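Local coordinates for oxidoreductase, iron/ascorbate family (Shewanella oneidensis, PDB 3ON7), which probably catalyses, with iron(II), the conversion of 2-oxoglutarate to ethylene and, in a second reaction, the 2-oxoglutarate-dependent oxidation of L-arginine, at residues Y44-A49 against D100-N105; K112-A117 against L250-H255; I169-H174 against H231-P236. All blocks are in the same frame, centred on the assembly; numbering follows the deposited sequence.

Overall arrangement
The three contacts sit at different places round the double-stranded beta-helix expected of an iron(II)/2-oxoglutarate oxygenase. Contacts 1 and 2 share helix 103-126: its start meets helix 37-51 in contact 1, and its middle packs on strand 245-252 of the large mixed sheet in contact 2, with centres about 20 Å apart. Contact 3 joins strands 169-174 and 231-234 of the smaller antiparallel sheet, its centre about 26 Å from contact 1 and 23 Å from contact 2. Contact 1 is complete before the chain reaches contact 2, and both strands of contact 3 lie between the two segments of contact 2. Helical backing thus lies at contacts 1 and 2, two histidines of a possible, vacant metal site at contact 3.

Contact 1 of 3, residues Y44-A49 against D100-N105; sequences YTEWQA and DSLRAN
E46 runs past L102 in the opposite direction and ends at the amide of N105. Its CB lies 3.7 Å from L102 CD2, and the next carbon comes closer still, with E46 CG 3.5 Å from L102 CD2. CG stands between the backbone N and the carbonyl carbon (chi1 59°), and from there the chain extends to the carboxylate. E46 CD still touches L102 CD2 while approaching N105 ND2. At the tip, N105 ND2 donates to E46 OE2 over 2.8 Å, meeting the oxygen from above the carboxylate plane, and the carboxylate and amide planes are turned 27° apart. The same oxygen accepts a second hydrogen bond, from a water that also donates to the carbonyl O of L102 and accepts from W47 NE1. One carboxylate oxygen is therefore gripped by two donors, and the water ties both chain segments together at a single point.

The pairing joins helix 37-51 to the start of helix 103-126 and the residues just before it, both within the N-terminal region of this non-haem dioxygenase. N105 also rests on L39, R42 and I43, an earlier part of helix 37-51.

Away from the carboxylate, L102 divides its two methyl groups between neighbours. While CD2 serves the aliphatic part of E46, CD1 sits over one face of the W47 indole in a CH-pi contact, 3.5 Å from the centroid of the six-membered ring and 11° off its normal. L102 CB adds a looser approach to W47 CZ2 at 4.0 Å. The buried indole also meets F50 and Y90 edge-to-face, and I154 of strand 151-157 packs against it.

Contact 2 of 3, residues K112-A117 against L250-H255; sequences KANTLA and LFLHPH
L250 and L252 both direct their side chains at segment 112-117 of helix 103-126, where A113, N114 and A117 receive them. This is helix-on-sheet packing: helix 103-126 lies against the large mixed sheet of the oxygenase core, and the axes of the short helix and strand segments approach to 10.3 Å and cross at -49°.

Only one methyl of L250 does the touching: its CD2 meets A113 CB at 3.8 Å and also approaches the amide nitrogen of N114, whose side chain crosses that of L250 at about a right angle. L252 uses both of its branches. Its CG, anti to the carbonyl carbon and beside the backbone N (chi1 -72°), is itself met by A117 CB. CD2 lies 3.9 Å from A117 CB, while CD1 is turned to N114, which slides past L252 in the opposite direction. The small alanine side chains let the leucines come close to the helix. An alanine at L252 would remove CG and both methyls, and so would probably cost A117 CB and N114 OD1 their contacts with this strand and open a gap there.

Around this pair of leucines, I144 touches both N114 and L252, and V182 of the adjoining strand packs on A117 and L252. The amide of N114 is turned so that ND2 donates back along its own helix to Y110 O, while N114 OD1 stands 3.3 Å from L252 CD1.

Contact 3 of 3, residues I169-H174 against H231-P236; sequences IRAAAH and HRVINP
H174 and H231 bring their imidazoles together at the end of two antiparallel strands, with ring centroids 4.1 Å apart and planes at 60°. Their NE2 atoms are 3.0 Å apart, but the angles do not make this a hydrogen bond. Together with D176, which touches H231, they form a possible, vacant metal site, consistent with the iron-binding His-X-Asp...His triad of 2-oxoglutarate oxygenases.

Both rings are placed by the bonds round them. H174 ND1 donates to the carbonyl O of A172 over 2.8 Å, nearly in line with the C=O, and the acceptor lies in the ring plane; H231 ND1 bonds to T229 O. In addition, F27 meets the H231 ring edge-to-face. The backbones beneath are joined in both directions, H174 N to H231 O and H231 N to H174 O.

Farther along the smaller sheet of the double-stranded beta-helix, strand 169-174 carries a classic beta bulge opposite V233 of the neighbouring strand 231-234: R170 N and A171 N both donate to V233 O, at 2.8 Å and 3.1 Å respectively, while V233 N returns a bond to A171 O. A171 CB packs on V233 CB on the same face as the histidines.

From the bulge, the R170 side chain turns at chi3 (-64°) and grips N235 side-on: NE and NH2 both donate to OD1, at 2.7 Å and 2.9 Å. NE lies on a lone pair in the amide plane, NH2 above it, and the guanidinium stands 86° to the amide. Y157 gives R170 a cation-pi partner, and N235 ND2 is fixed by G167 O.

Contact 1 of 3, residues Y44-A49 against D100-N105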
ATOM      1  N   TYR B  44     -23.080  -1.117 -22.802  1.00 19.74           N
ATOM      2  CA  TYR B  44     -22.060  -0.735 -23.778  1.00 21.81           C
ATOM      3  C   TYR B  44     -22.291   0.695 -24.238  1.00 22.79           C
ATOM      4  O   TYR B  44     -21.355   1.510 -24.292  1.00 22.94           O
ATOM      5  CB  TYR B  44     -22.103  -1.638 -25.009  1.00 24.56           C
ATOM      6  CG  TYR B  44     -21.184  -2.832 -24.962  1.00 27.40           C
ATOM      7  CD1 TYR B  44     -21.334  -3.812 -23.995  1.00 34.00           C
ATOM      8  CD2 TYR B  44     -20.191  -3.003 -25.907  1.00 34.74           C
ATOM      9  CE1 TYR B  44     -20.511  -4.933 -23.968  1.00 32.75           C
ATOM     10  CE2 TYR B  44     -19.357  -4.117 -25.876  1.00 35.94           C
ATOM     11  CZ  TYR B  44     -19.523  -5.073 -24.905  1.00 30.86           C
ATOM     12  OH  TYR B  44     -18.696  -6.176 -24.862  1.00 30.19           O
ATOM     13  N   THR B  45     -23.553   1.004 -24.528  1.00 21.35           N
ATOM     14  CA  THR B  45     -23.921   2.308 -25.047  1.00 21.25           C
ATOM     15  C   THR B  45     -23.643   3.421 -24.055  1.00 20.60           C
ATOM     16  O   THR B  45     -23.007   4.402 -24.408  1.00 21.32           O
ATOM     17  CB  THR B  45     -25.400   2.344 -25.515  1.00 21.56           C
ATOM     18  OG1 THR B  45     -25.558   1.447 -26.623  1.00 24.07           O
ATOM     19  CG2 THR B  45     -25.817   3.746 -25.955  1.00 22.14           C
ATOM     20  N   GLU B  46     -24.097   3.291 -22.818  1.00 20.64           N
ATOM     21  CA  GLU B  46     -23.977   4.423 -21.906  1.00 21.36           C
ATOM     22  C   GLU B  46     -22.572   4.583 -21.325  1.00 21.11           C
ATOM     23  O   GLU B  46     -22.184   5.693 -20.945  1.00 22.16           O
ATOM     24  CB  GLU B  46     -25.080   4.436 -20.832  1.00 23.98           C
ATOM     25  CG  GLU B  46     -25.166   3.237 -19.921  1.00 27.97           C
ATOM     26  CD  GLU B  46     -26.432   3.232 -19.065  1.00 34.76           C
ATOM     27  OE1 GLU B  46     -27.340   4.058 -19.317  1.00 39.83           O
ATOM     28  OE2 GLU B  46     -26.512   2.405 -18.129  1.00 31.79           O
ATOM     29  N   TRP B  47     -21.791   3.504 -21.297  1.00 20.40           N
ATOM     30  CA  TRP B  47     -20.409   3.609 -20.843  1.00 18.93           C
ATOM     31  C   TRP B  47     -19.526   4.157 -21.941  1.00 18.36           C
ATOM     32  O   TRP B  47     -18.630   4.957 -21.682  1.00 18.95           O
ATOM     33  CB  TRP B  47     -19.897   2.266 -20.310  1.00 17.31           C
ATOM     34  CG  TRP B  47     -20.376   2.075 -18.926  1.00 14.71           C
ATOM     35  CD1 TRP B  47     -21.531   1.490 -18.532  1.00 17.00           C
ATOM     36  CD2 TRP B  47     -19.732   2.525 -17.740  1.00 14.71           C
ATOM     37  NE1 TRP B  47     -21.646   1.532 -17.170  1.00 18.88           N
ATOM     38  CE2 TRP B  47     -20.544   2.156 -16.659  1.00 16.04           C
ATOM     39  CE3 TRP B  47     -18.542   3.193 -17.485  1.00 15.92           C
ATOM     40  CZ2 TRP B  47     -20.198   2.426 -15.349  1.00 16.57           C
ATOM     41  CZ3 TRP B  47     -18.211   3.471 -16.177  1.00 19.20           C
ATOM     42  CH2 TRP B  47     -19.031   3.088 -15.130  1.00 18.10           C
ATOM     43  N   GLN B  48     -19.784   3.757 -23.174  1.00 18.81           N
ATOM     44  CA  GLN B  48     -19.142   4.422 -24.303  1.00 20.94           C
ATOM     45  C   GLN B  48     -19.347   5.937 -24.221  1.00 20.60           C
ATOM     46  O   GLN B  48     -18.406   6.726 -24.370  1.00 20.14           O
ATOM     47  CB  GLN B  48     -19.679   3.897 -25.629  1.00 20.44           C
ATOM     48  CG  GLN B  48     -18.970   4.467 -26.847  1.00 25.16           C
ATOM     49  CD  GLN B  48     -17.489   4.143 -26.864  1.00 26.40           C
ATOM     50  OE1 GLN B  48     -17.099   3.035 -27.183  1.00 25.23           O
ATOM     51  NE2 GLN B  48     -16.663   5.119 -26.513  1.00 26.03           N
ATOM     52  N   ALA B  49     -20.584   6.328 -23.980  1.00 20.40           N
ATOM     53  CA  ALA B  49     -20.932   7.738 -23.751  1.00 21.10           C
ATOM     54  C   ALA B  49     -20.124   8.368 -22.612  1.00 18.53           C
ATOM     55  O   ALA B  49     -19.581   9.461 -22.744  1.00 19.38           O
ATOM     56  CB  ALA B  49     -22.435   7.860 -23.469  1.00 19.46           C
ATOM     57  N   ASP B 100     -23.969   8.506 -10.759  1.00 24.40           N
ATOM     58  CA  ASP B 100     -25.401   8.303 -10.506  1.00 27.33           C
ATOM     59  C   ASP B 100     -26.157   7.783 -11.712  1.00 25.11           C
ATOM     60  O   ASP B 100     -26.977   6.872 -11.568  1.00 26.53           O
ATOM     61  CB  ASP B 100     -26.086   9.603 -10.038  1.00 30.54           C
ATOM     62  CG  ASP B 100     -25.772   9.947  -8.584  1.00 38.70           C
ATOM     63  OD1 ASP B 100     -25.507   9.021  -7.784  1.00 48.06           O
ATOM     64  OD2 ASP B 100     -25.803  11.147  -8.237  1.00 46.19           O
ATOM     65  N   SER B 101     -25.887   8.344 -12.890  1.00 24.64           N
ATOM     66  CA  SER B 101     -26.691   8.011 -14.098  1.00 25.93           C
ATOM     67  C   SER B 101     -26.460   6.579 -14.559  1.00 24.54           C
ATOM     68  O   SER B 101     -27.276   6.030 -15.289  1.00 27.88           O
ATOM     69  CB  SER B 101     -26.446   9.013 -15.255  1.00 25.70           C
ATOM     70  OG  SER B 101     -25.223   8.771 -15.942  1.00 29.30           O
ATOM     71  N   LEU B 102     -25.373   5.960 -14.098  1.00 21.78           N
ATOM     72  CA  LEU B 102     -24.978   4.638 -14.563  1.00 19.88           C
ATOM     73  C   LEU B 102     -25.170   3.522 -13.526  1.00 19.35           C
ATOM     74  O   LEU B 102     -25.086   2.359 -13.874  1.00 20.42           O
ATOM     75  CB  LEU B 102     -23.505   4.666 -15.004  1.00 18.13           C
ATOM     76  CG  LEU B 102     -23.044   5.575 -16.145  1.00 19.08           C
ATOM     77  CD1 LEU B 102     -21.496   5.617 -16.227  1.00 16.85           C
ATOM     78  CD2 LEU B 102     -23.638   5.142 -17.463  1.00 16.01           C
ATOM     79  N   ARG B 103     -25.406   3.870 -12.265  1.00 21.09           N
ATOM     80  CA  ARG B 103     -25.459   2.905 -11.152  1.00 22.29           C
ATOM     81  C   ARG B 103     -26.486   1.745 -11.324  1.00 23.84           C
ATOM     82  O   ARG B 103     -26.147   0.566 -11.150  1.00 24.41           O
ATOM     83  CB  ARG B 103     -25.744   3.661  -9.842  1.00 23.26           C
ATOM     84  CG  ARG B 103     -25.842   2.782  -8.567  1.00 27.38           C
ATOM     85  CD  ARG B 103     -25.977   3.630  -7.292  1.00 29.15           C
ATOM     86  NE  ARG B 103     -24.755   4.409  -7.008  1.00 29.56           N
ATOM     87  CZ  ARG B 103     -23.775   4.046  -6.168  1.00 32.20           C
ATOM     88  NH1 ARG B 103     -23.836   2.903  -5.497  1.00 33.12           N
ATOM     89  NH2 ARG B 103     -22.704   4.836  -6.004  1.00 30.76           N
ATOM     90  N   ALA B 104     -27.725   2.076 -11.668  1.00 23.68           N
ATOM     91  CA  ALA B 104     -28.796   1.076 -11.716  1.00 23.51           C
ATOM     92  C   ALA B 104     -28.437  -0.064 -12.650  1.00 22.35           C
ATOM     93  O   ALA B 104     -28.497  -1.222 -12.266  1.00 22.55           O
ATOM     94  CB  ALA B 104     -30.108   1.703 -12.136  1.00 24.90           C
ATOM     95  N   ASN B 105     -28.049   0.267 -13.869  1.00 21.62           N
ATOM     96  CA  ASN B 105     -27.760  -0.742 -14.871  1.00 21.35           C
ATOM     97  C   ASN B 105     -26.518  -1.541 -14.542  1.00 21.78           C
ATOM     98  O   ASN B 105     -26.487  -2.766 -14.723  1.00 24.27           O
ATOM     99  CB  ASN B 105     -27.640  -0.111 -16.265  1.00 22.01           C
ATOM    100  CG  ASN B 105     -29.008   0.298 -16.850  1.00 25.85           C
ATOM    101  OD1 ASN B 105     -30.047  -0.135 -16.372  1.00 30.38           O
ATOM    102  ND2 ASN B 105     -28.994   1.131 -17.866  1.00 20.89           N
TER
HETATM  103  O   HOH W   1     -24.648   1.362 -16.402  1.00 22.90           O

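Contact 2 of 3, residues K112-A117 against L250-H255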
ATOM      1  N   LYS B 112     -26.621  -9.799 -11.722  1.00 23.30           N
ATOM      2  CA  LYS B 112     -27.024 -10.867 -12.635  1.00 24.76           C
ATOM      3  C   LYS B 112     -25.848 -11.739 -13.064  1.00 23.78           C
ATOM      4  O   LYS B 112     -26.016 -12.930 -13.292  1.00 24.21           O
ATOM      5  CB  LYS B 112     -27.723 -10.278 -13.866  1.00 25.28           C
ATOM      6  CG  LYS B 112     -29.142  -9.743 -13.576  1.00 28.93           C
ATOM      7  CD  LYS B 112     -29.792  -9.100 -14.810  1.00 35.56           C
ATOM      8  CE  LYS B 112     -31.328  -9.084 -14.731  1.00 36.04           C
ATOM      9  NZ  LYS B 112     -31.899  -7.828 -14.154  1.00 37.25           N
ATOM     10  N   ALA B 113     -24.663 -11.140 -13.178  1.00 21.77           N
ATOM     11  CA  ALA B 113     -23.487 -11.866 -13.591  1.00 20.47           C
ATOM     12  C   ALA B 113     -22.918 -12.677 -12.438  1.00 20.51           C
ATOM     13  O   ALA B 113     -22.380 -13.769 -12.652  1.00 21.14           O
ATOM     14  CB  ALA B 113     -22.440 -10.913 -14.164  1.00 21.72           C
ATOM     15  N   ASN B 114     -23.029 -12.149 -11.222  1.00 19.46           N
ATOM     16  CA  ASN B 114     -22.684 -12.917 -10.037  1.00 20.90           C
ATOM     17  C   ASN B 114     -23.601 -14.127  -9.885  1.00 20.16           C
ATOM     18  O   ASN B 114     -23.137 -15.198  -9.531  1.00 17.08           O
ATOM     19  CB  ASN B 114     -22.737 -12.039  -8.776  1.00 22.38           C
ATOM     20  CG  ASN B 114     -21.393 -11.421  -8.448  1.00 27.88           C
ATOM     21  OD1 ASN B 114     -20.553 -12.046  -7.799  1.00 25.20           O
ATOM     22  ND2 ASN B 114     -21.180 -10.179  -8.901  1.00 31.77           N
ATOM     23  N   THR B 115     -24.890 -13.953 -10.189  1.00 21.58           N
ATOM     24  CA  THR B 115     -25.853 -15.064 -10.157  1.00 23.23           C
ATOM     25  C   THR B 115     -25.462 -16.143 -11.177  1.00 24.42           C
ATOM     26  O   THR B 115     -25.379 -17.319 -10.815  1.00 23.61           O
ATOM     27  CB  THR B 115     -27.315 -14.594 -10.369  1.00 24.40           C
ATOM     28  OG1 THR B 115     -27.698 -13.746  -9.278  1.00 19.83           O
ATOM     29  CG2 THR B 115     -28.310 -15.802 -10.472  1.00 21.38           C
ATOM     30  N   LEU B 116     -25.149 -15.759 -12.416  1.00 23.68           N
ATOM     31  CA  LEU B 116     -24.702 -16.769 -13.394  1.00 23.43           C
ATOM     32  C   LEU B 116     -23.402 -17.426 -12.932  1.00 22.41           C
ATOM     33  O   LEU B 116     -23.279 -18.645 -12.996  1.00 22.32           O
ATOM     34  CB  LEU B 116     -24.511 -16.174 -14.799  1.00 23.94           C
ATOM     35  CG  LEU B 116     -24.106 -17.092 -15.974  1.00 23.75           C
ATOM     36  CD1 LEU B 116     -25.104 -18.225 -16.180  1.00 18.66           C
ATOM     37  CD2 LEU B 116     -23.945 -16.288 -17.284  1.00 22.98           C
ATOM     38  N   ALA B 117     -22.446 -16.638 -12.442  1.00 19.95           N
ATOM     39  CA  ALA B 117     -21.141 -17.200 -12.059  1.00 20.07           C
ATOM     40  C   ALA B 117     -21.289 -18.189 -10.902  1.00 20.03           C
ATOM     41  O   ALA B 117     -20.574 -19.178 -10.801  1.00 17.30           O
ATOM     42  CB  ALA B 117     -20.133 -16.089 -11.703  1.00 18.41           C
ATOM     43  N   LEU B 250     -15.687  -9.405 -15.602  1.00 15.16           N
ATOM     44  CA  LEU B 250     -16.000  -9.418 -14.167  1.00 14.76           C
ATOM     45  C   LEU B 250     -15.075 -10.444 -13.504  1.00 15.43           C
ATOM     46  O   LEU B 250     -15.125 -11.619 -13.841  1.00 14.84           O
ATOM     47  CB  LEU B 250     -17.449  -9.806 -13.909  1.00 14.88           C
ATOM     48  CG  LEU B 250     -17.838  -9.971 -12.424  1.00 15.27           C
ATOM     49  CD1 LEU B 250     -17.812  -8.580 -11.722  1.00 14.39           C
ATOM     50  CD2 LEU B 250     -19.147 -10.653 -12.242  1.00 11.07           C
ATOM     51  N   PHE B 251     -14.232  -9.984 -12.579  1.00 14.37           N
ATOM     52  CA  PHE B 251     -13.263 -10.850 -11.888  1.00 13.87           C
ATOM     53  C   PHE B 251     -13.818 -11.293 -10.539  1.00 15.31           C
ATOM     54  O   PHE B 251     -13.915 -10.490  -9.600  1.00 13.91           O
ATOM     55  CB  PHE B 251     -11.939 -10.117 -11.746  1.00 12.92           C
ATOM     56  CG  PHE B 251     -11.312  -9.762 -13.080  1.00 17.30           C
ATOM     57  CD1 PHE B 251     -10.472 -10.661 -13.737  1.00 15.76           C
ATOM     58  CD2 PHE B 251     -11.608  -8.560 -13.700  1.00 17.83           C
ATOM     59  CE1 PHE B 251      -9.934 -10.360 -14.975  1.00 17.43           C
ATOM     60  CE2 PHE B 251     -11.051  -8.240 -14.922  1.00 17.03           C
ATOM     61  CZ  PHE B 251     -10.223  -9.140 -15.571  1.00 17.52           C
ATOM     62  N   LEU B 252     -14.232 -12.562 -10.460  1.00 15.59           N
ATOM     63  CA  LEU B 252     -14.826 -13.096  -9.220  1.00 16.41           C
ATOM     64  C   LEU B 252     -13.647 -13.477  -8.325  1.00 16.97           C
ATOM     65  O   LEU B 252     -12.801 -14.271  -8.739  1.00 18.59           O
ATOM     66  CB  LEU B 252     -15.742 -14.321  -9.491  1.00 15.28           C
ATOM     67  CG  LEU B 252     -17.113 -14.153 -10.167  1.00 17.61           C
ATOM     68  CD1 LEU B 252     -17.958 -13.157  -9.447  1.00 17.71           C
ATOM     69  CD2 LEU B 252     -17.024 -13.769 -11.641  1.00 16.26           C
ATOM     70  N   HIS B 253     -13.551 -12.852  -7.150  1.00 17.09           N
ATOM     71  CA  HIS B 253     -12.473 -13.100  -6.209  1.00 17.19           C
ATOM     72  C   HIS B 253     -13.076 -13.740  -4.958  1.00 17.97           C
ATOM     73  O   HIS B 253     -14.114 -13.300  -4.490  1.00 13.30           O
ATOM     74  CB  HIS B 253     -11.790 -11.803  -5.762  1.00 18.03           C
ATOM     75  CG  HIS B 253     -10.864 -11.191  -6.773  1.00 22.03           C
ATOM     76  ND1 HIS B 253      -9.491 -11.220  -6.636  1.00 22.19           N
ATOM     77  CD2 HIS B 253     -11.116 -10.483  -7.899  1.00 19.09           C
ATOM     78  CE1 HIS B 253      -8.938 -10.572  -7.646  1.00 20.52           C
ATOM     79  NE2 HIS B 253      -9.901 -10.116  -8.427  1.00 25.55           N
ATOM     80  N   PRO B 254     -12.394 -14.740  -4.381  1.00 17.95           N
ATOM     81  CA  PRO B 254     -12.896 -15.335  -3.151  1.00 20.31           C
ATOM     82  C   PRO B 254     -12.712 -14.402  -1.958  1.00 19.47           C
ATOM     83  O   PRO B 254     -11.966 -13.452  -2.060  1.00 18.84           O
ATOM     84  CB  PRO B 254     -12.028 -16.579  -3.006  1.00 20.18           C
ATOM     85  CG  PRO B 254     -10.786 -16.236  -3.673  1.00 20.84           C
ATOM     86  CD  PRO B 254     -11.146 -15.359  -4.816  1.00 18.27           C
ATOM     87  N   HIS B 255     -13.380 -14.675  -0.831  1.00 19.93           N
ATOM     88  CA  HIS B 255     -13.112 -13.906   0.378  1.00 19.79           C
ATOM     89  C   HIS B 255     -11.642 -14.160   0.751  1.00 18.92           C
ATOM     90  O   HIS B 255     -11.165 -15.279   0.571  1.00 19.62           O
ATOM     91  CB  HIS B 255     -14.015 -14.322   1.533  1.00 20.26           C
ATOM     92  CG  HIS B 255     -15.466 -14.294   1.202  1.00 23.24           C
ATOM     93  ND1 HIS B 255     -16.104 -13.153   0.765  1.00 23.68           N
ATOM     94  CD2 HIS B 255     -16.403 -15.271   1.218  1.00 26.62           C
ATOM     95  CE1 HIS B 255     -17.377 -13.424   0.549  1.00 28.13           C
ATOM     96  NE2 HIS B 255     -17.585 -14.703   0.811  1.00 25.35           N
TER

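Contact 3 of 3, residues I169-H174 against H231-P236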
ATOM      1  N   ILE B 169      -0.645  -6.998 -30.994  1.00 31.41           N
ATOM      2  CA  ILE B 169      -1.172  -7.487 -29.720  1.00 31.11           C
ATOM      3  C   ILE B 169      -1.793  -6.332 -28.926  1.00 29.39           C
ATOM      4  O   ILE B 169      -1.141  -5.340 -28.670  1.00 28.38           O
ATOM      5  CB  ILE B 169      -0.059  -8.164 -28.878  1.00 30.27           C
ATOM      6  CG1 ILE B 169       0.482  -9.388 -29.597  1.00 33.33           C
ATOM      7  CG2 ILE B 169      -0.586  -8.597 -27.541  1.00 30.53           C
ATOM      8  CD1 ILE B 169       1.694  -9.973 -28.921  1.00 40.05           C
ATOM      9  N   ARG B 170      -3.055  -6.487 -28.549  1.00 28.51           N
ATOM     10  CA  ARG B 170      -3.815  -5.471 -27.835  1.00 27.50           C
ATOM     11  C   ARG B 170      -3.678  -5.679 -26.339  1.00 26.22           C
ATOM     12  O   ARG B 170      -3.383  -4.737 -25.606  1.00 26.77           O
ATOM     13  CB  ARG B 170      -5.303  -5.541 -28.232  1.00 28.57           C
ATOM     14  CG  ARG B 170      -6.214  -4.491 -27.565  1.00 26.46           C
ATOM     15  CD  ARG B 170      -7.667  -4.573 -28.049  1.00 28.07           C
ATOM     16  NE  ARG B 170      -7.808  -4.279 -29.475  1.00 31.11           N
ATOM     17  CZ  ARG B 170      -8.375  -3.188 -30.002  1.00 35.51           C
ATOM     18  NH1 ARG B 170      -8.905  -2.236 -29.246  1.00 36.25           N
ATOM     19  NH2 ARG B 170      -8.431  -3.059 -31.316  1.00 33.31           N
ATOM     20  N   ALA B 171      -3.935  -6.900 -25.879  1.00 24.07           N
ATOM     21  CA  ALA B 171      -3.665  -7.256 -24.484  1.00 24.52           C
ATOM     22  C   ALA B 171      -2.663  -8.436 -24.395  1.00 24.47           C
ATOM     23  O   ALA B 171      -2.915  -9.508 -24.936  1.00 22.78           O
ATOM     24  CB  ALA B 171      -4.976  -7.570 -23.747  1.00 22.50           C
ATOM     25  N   ALA B 172      -1.528  -8.212 -23.725  1.00 25.52           N
ATOM     26  CA  ALA B 172      -0.479  -9.229 -23.555  1.00 26.57           C
ATOM     27  C   ALA B 172      -0.979 -10.510 -22.891  1.00 26.04           C
ATOM     28  O   ALA B 172      -1.922 -10.478 -22.083  1.00 23.42           O
ATOM     29  CB  ALA B 172       0.656  -8.667 -22.714  1.00 27.90           C
ATOM     30  N   ALA B 173      -0.326 -11.624 -23.237  1.00 26.07           N
ATOM     31  CA  ALA B 173      -0.571 -12.931 -22.602  1.00 25.75           C
ATOM     32  C   ALA B 173      -0.462 -12.812 -21.099  1.00 24.17           C
ATOM     33  O   ALA B 173       0.528 -12.314 -20.587  1.00 21.17           O
ATOM     34  CB  ALA B 173       0.427 -13.991 -23.101  1.00 24.66           C
ATOM     35  N   HIS B 174      -1.488 -13.282 -20.401  1.00 23.71           N
ATOM     36  CA  HIS B 174      -1.517 -13.233 -18.953  1.00 24.00           C
ATOM     37  C   HIS B 174      -2.429 -14.321 -18.406  1.00 23.73           C
ATOM     38  O   HIS B 174      -3.275 -14.888 -19.140  1.00 22.77           O
ATOM     39  CB  HIS B 174      -2.048 -11.869 -18.500  1.00 22.38           C
ATOM     40  CG  HIS B 174      -3.467 -11.612 -18.917  1.00 27.97           C
ATOM     41  ND1 HIS B 174      -3.812 -11.239 -20.203  1.00 28.27           N
ATOM     42  CD2 HIS B 174      -4.635 -11.709 -18.228  1.00 29.38           C
ATOM     43  CE1 HIS B 174      -5.125 -11.095 -20.283  1.00 29.87           C
ATOM     44  NE2 HIS B 174      -5.647 -11.362 -19.097  1.00 31.51           N
ATOM     45  N   HIS B 231      -4.043 -16.405 -21.594  1.00 19.27           N
ATOM     46  CA  HIS B 231      -4.841 -15.836 -22.666  1.00 20.55           C
ATOM     47  C   HIS B 231      -4.373 -14.428 -23.038  1.00 21.03           C
ATOM     48  O   HIS B 231      -3.779 -13.730 -22.201  1.00 18.84           O
ATOM     49  CB  HIS B 231      -6.317 -15.820 -22.285  1.00 18.54           C
ATOM     50  CG  HIS B 231      -6.603 -15.200 -20.958  1.00 21.10           C
ATOM     51  ND1 HIS B 231      -6.306 -15.820 -19.762  1.00 19.33           N
ATOM     52  CD2 HIS B 231      -7.193 -14.028 -20.638  1.00 23.89           C
ATOM     53  CE1 HIS B 231      -6.689 -15.041 -18.766  1.00 24.38           C
ATOM     54  NE2 HIS B 231      -7.225 -13.947 -19.273  1.00 22.46           N
ATOM     55  N   ARG B 232      -4.660 -14.031 -24.286  1.00 21.03           N
ATOM     56  CA  ARG B 232      -4.309 -12.706 -24.821  1.00 21.63           C
ATOM     57  C   ARG B 232      -5.364 -12.186 -25.791  1.00 20.72           C
ATOM     58  O   ARG B 232      -6.276 -12.919 -26.177  1.00 22.10           O
ATOM     59  CB  ARG B 232      -2.958 -12.772 -25.551  1.00 22.05           C
ATOM     60  CG  ARG B 232      -2.996 -13.585 -26.834  1.00 21.99           C
ATOM     61  CD  ARG B 232      -1.671 -13.669 -27.519  1.00 22.91           C
ATOM     62  NE  ARG B 232      -1.776 -14.347 -28.806  1.00 22.43           N
ATOM     63  CZ  ARG B 232      -0.802 -14.403 -29.713  1.00 28.20           C
ATOM     64  NH1 ARG B 232       0.379 -13.831 -29.480  1.00 30.82           N
ATOM     65  NH2 ARG B 232      -1.011 -15.021 -30.869  1.00 29.78           N
ATOM     66  N   VAL B 233      -5.243 -10.923 -26.193  1.00 19.42           N
ATOM     67  CA  VAL B 233      -6.088 -10.392 -27.260  1.00 19.43           C
ATOM     68  C   VAL B 233      -5.187  -9.851 -28.364  1.00 20.52           C
ATOM     69  O   VAL B 233      -4.396  -8.935 -28.129  1.00 18.94           O
ATOM     70  CB  VAL B 233      -7.079  -9.289 -26.760  1.00 18.58           C
ATOM     71  CG1 VAL B 233      -7.925  -8.744 -27.921  1.00 12.62           C
ATOM     72  CG2 VAL B 233      -7.968  -9.830 -25.663  1.00 14.89           C
ATOM     73  N   ILE B 234      -5.290 -10.424 -29.567  1.00 22.33           N
ATOM     74  CA  ILE B 234      -4.542  -9.899 -30.723  1.00 23.19           C
ATOM     75  C   ILE B 234      -5.460  -8.991 -31.541  1.00 23.18           C
ATOM     76  O   ILE B 234      -6.668  -9.006 -31.337  1.00 23.04           O
ATOM     77  CB  ILE B 234      -3.909 -11.019 -31.604  1.00 22.66           C
ATOM     78  CG1 ILE B 234      -4.964 -11.921 -32.267  1.00 27.40           C
ATOM     79  CG2 ILE B 234      -2.957 -11.841 -30.793  1.00 23.51           C
ATOM     80  CD1 ILE B 234      -4.411 -12.795 -33.408  1.00 28.01           C
ATOM     81  N   ASN B 235      -4.872  -8.177 -32.410  1.00 23.93           N
ATOM     82  CA  ASN B 235      -5.617  -7.361 -33.401  1.00 25.86           C
ATOM     83  C   ASN B 235      -5.401  -8.003 -34.759  1.00 26.19           C
ATOM     84  O   ASN B 235      -4.411  -7.723 -35.432  1.00 26.69           O
ATOM     85  CB  ASN B 235      -5.130  -5.899 -33.442  1.00 23.77           C
ATOM     86  CG  ASN B 235      -5.497  -5.115 -32.193  1.00 25.06           C
ATOM     87  OD1 ASN B 235      -6.606  -5.218 -31.700  1.00 24.74           O
ATOM     88  ND2 ASN B 235      -4.553  -4.342 -31.668  1.00 20.20           N
ATOM     89  N   PRO B 236      -6.299  -8.917 -35.146  1.00 29.53           N
ATOM     90  CA  PRO B 236      -6.073  -9.644 -36.378  1.00 31.65           C
ATOM     91  C   PRO B 236      -6.274  -8.744 -37.588  1.00 33.68           C
ATOM     92  O   PRO B 236      -6.840  -7.669 -37.462  1.00 31.25           O
ATOM     93  CB  PRO B 236      -7.111 -10.773 -36.329  1.00 32.37           C
ATOM     94  CG  PRO B 236      -8.159 -10.309 -35.427  1.00 33.03           C
ATOM     95  CD  PRO B 236      -7.510  -9.378 -34.446  1.00 29.28           C
TER